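D-aminopeptidase (Bacillus subtilis, PDB 1HI9) removes N-terminal residues from peptides containing D-amino acids, working as a zinc-dependent, self-compartmentalizing decameric aminopeptidase whose active sites lie in a central chamber. Local coordinates at residues A[110-115]-A[174-179]. Numbering follows the deposited sequence.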
loop_
_atom_site.group_PDB
_atom_site.type_symbol
_atom_site.label_atom_id
_atom_site.label_comp_id
_atom_site.label_asym_id
_atom_site.label_seq_id
_atom_site.Cartn_x
_atom_site.Cartn_y
_atom_site.Cartn_z
ATOM N N PRO A 110 35.245 -5.556 -14.934
ATOM C CA PRO A 110 35.250 -6.181 -13.607
ATOM C C PRO A 110 35.317 -5.091 -12.540
ATOM O O PRO A 110 35.918 -4.049 -12.767
ATOM C CB PRO A 110 36.521 -7.023 -13.632
ATOM C CG PRO A 110 36.666 -7.374 -15.083
ATOM C CD PRO A 110 36.360 -6.069 -15.753
ATOM N N GLY A 111 34.716 -5.339 -11.382
ATOM C CA GLY A 111 34.720 -4.345 -10.323
ATOM C C GLY A 111 33.366 -4.270 -9.639
ATOM O O GLY A 111 32.314 -4.330 -10.287
ATOM N N VAL A 112 33.393 -4.157 -8.318
ATOM C CA VAL A 112 32.166 -4.069 -7.544
ATOM C C VAL A 112 31.336 -2.852 -7.971
ATOM O O VAL A 112 31.868 -1.756 -8.147
ATOM C CB VAL A 112 32.478 -3.987 -6.033
ATOM C CG1 VAL A 112 33.302 -2.748 -5.743
ATOM C CG2 VAL A 112 31.184 -3.995 -5.234
ATOM N N MET A 113 30.033 -3.066 -8.153
ATOM C CA MET A 113 29.096 -2.018 -8.554
ATOM C C MET A 113 29.576 -1.175 -9.728
ATOM O O MET A 113 29.368 0.032 -9.759
ATOM C CB MET A 113 28.781 -1.122 -7.358
ATOM C CG MET A 113 28.150 -1.891 -6.204
ATOM S SD MET A 113 27.734 -0.845 -4.761
ATOM C CE MET A 113 26.187 -0.329 -5.279
ATOM N N SER A 114 30.211 -1.824 -10.697
ATOM C CA SER A 114 30.722 -1.129 -11.874
ATOM C C SER A 114 29.605 -0.476 -12.703
ATOM O O SER A 114 28.553 -1.074 -12.943
ATOM C CB SER A 114 31.493 -2.107 -12.762
ATOM O OG SER A 114 30.637 -3.126 -13.237
ATOM N N HIS A 115 29.852 0.758 -13.130
ATOM C CA HIS A 115 28.911 1.507 -13.963
ATOM C C HIS A 115 29.527 2.861 -14.264
ATOM O O HIS A 115 30.599 3.168 -13.754
ATOM C CB HIS A 115 27.570 1.703 -13.253
ATOM C CG HIS A 115 27.653 2.602 -12.061
ATOM N ND1 HIS A 115 28.190 2.195 -10.858
ATOM C CD2 HIS A 115 27.314 3.902 -11.898
ATOM C CE1 HIS A 115 28.175 3.202 -10.006
ATOM N NE2 HIS A 115 27.647 4.251 -10.612
ATOM N N LYS A 174 39.341 -2.131 -0.688
ATOM C CA LYS A 174 38.682 -3.428 -0.726
ATOM C C LYS A 174 38.995 -4.153 -2.035
ATOM O O LYS A 174 39.351 -3.523 -3.026
ATOM C CB LYS A 174 37.163 -3.258 -0.556
ATOM C CG LYS A 174 36.514 -2.307 -1.555
ATOM C CD LYS A 174 35.038 -2.120 -1.262
ATOM C CE LYS A 174 34.426 -1.055 -2.168
ATOM N NZ LYS A 174 32.971 -0.795 -1.875
ATOM N N GLN A 175 38.864 -5.476 -2.019
ATOM C CA GLN A 175 39.125 -6.303 -3.190
ATOM C C GLN A 175 37.819 -6.797 -3.799
ATOM O O GLN A 175 36.962 -7.337 -3.097
ATOM C CB GLN A 175 39.968 -7.521 -2.813
ATOM C CG GLN A 175 41.324 -7.199 -2.235
ATOM C CD GLN A 175 42.250 -6.558 -3.243
ATOM O OE1 GLN A 175 42.438 -7.082 -4.345
ATOM N NE2 GLN A 175 42.851 -5.430 -2.869
ATOM N N THR A 176 37.672 -6.618 -5.110
ATOM C CA THR A 176 36.465 -7.046 -5.809
ATOM C C THR A 176 36.441 -8.555 -6.063
ATOM O O THR A 176 37.417 -9.121 -6.543
ATOM C CB THR A 176 36.342 -6.316 -7.162
ATOM O OG1 THR A 176 35.983 -4.948 -6.937
ATOM C CG2 THR A 176 35.304 -6.995 -8.048
ATOM N N ILE A 177 35.329 -9.197 -5.722
ATOM C CA ILE A 177 35.157 -10.623 -5.962
ATOM C C ILE A 177 34.090 -10.796 -7.058
ATOM O O ILE A 177 34.199 -11.682 -7.910
ATOM C CB ILE A 177 34.740 -11.368 -4.674
ATOM C CG1 ILE A 177 35.897 -11.314 -3.661
ATOM C CG2 ILE A 177 34.380 -12.830 -4.988
ATOM C CD1 ILE A 177 35.578 -11.964 -2.310
ATOM N N SER A 178 33.068 -9.940 -7.031
ATOM C CA SER A 178 31.993 -9.940 -8.029
ATOM C C SER A 178 31.432 -8.521 -8.080
ATOM O O SER A 178 31.897 -7.634 -7.358
ATOM C CB SER A 178 30.876 -10.923 -7.669
ATOM O OG SER A 178 29.935 -10.348 -6.790
ATOM N N ARG A 179 30.442 -8.292 -8.929
ATOM C CA ARG A 179 29.876 -6.956 -9.021
ATOM C C ARG A 179 29.129 -6.576 -7.732
ATOM O O ARG A 179 28.833 -5.408 -7.506
ATOM C CB ARG A 179 28.947 -6.857 -10.236
ATOM C CG ARG A 179 28.526 -5.436 -10.603
ATOM C CD ARG A 179 28.125 -5.389 -12.057
ATOM N NE ARG A 179 27.651 -4.086 -12.481
ATOM C CZ ARG A 179 26.416 -3.642 -12.284
ATOM N NH1 ARG A 179 25.532 -4.407 -11.657
ATOM N NH2 ARG A 179 26.057 -2.442 -12.744
#
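R179, on the connection between the antiparallel strands 169-176 and 181-184 of the mixed sheet in this M55 peptidase, grips S114 side-on; the loop it holds, 110-115, carries the nucleophile, H115. CG stands anti to the backbone N (chi1 -168°) and the chain runs extended to NE, which carries NE to S114; the bend at chi4 (-82°) then sets CZ. R179 NE donates to S114 OG at 3.2 Å, with OG in the guanidinium plane. R179 NH2 donates to S114 O at 2.9 Å, nearly along the C=O axis but 22° out of the guanidinium plane. NH1 bonds to the carbonyl O of F273 of a neighbouring subunit, and the ring of that F273 meets H115 edge-to-face. An alanine in place of R179 would probably leave S114 O and OG without these donors and remove the NH1 bond to F273 O of the neighbouring subunit, giving the segment before H115 more freedom to move.

Nearer the backbone, M113 N donates to R179 O at 2.7 Å. V112 wedges between the two ends of 174-179, its CG2 3.6 Å from R179 O and its CG1 4.1 Å from K174 CE, the two side chains crossing at about a right angle. The K174 ammonium runs on to the carbonyls of E10, I12 and L15. At T176, OG1, also hydrogen-bonded to D154, accepts from V112 N at 3.0 Å. T176 CG2 lies 3.5 Å from G111 CA. Within the loop, H115 stacks on the zinc ligand H104, and H115 ND1 donates in the ring plane to M113 O at 2.7 Å.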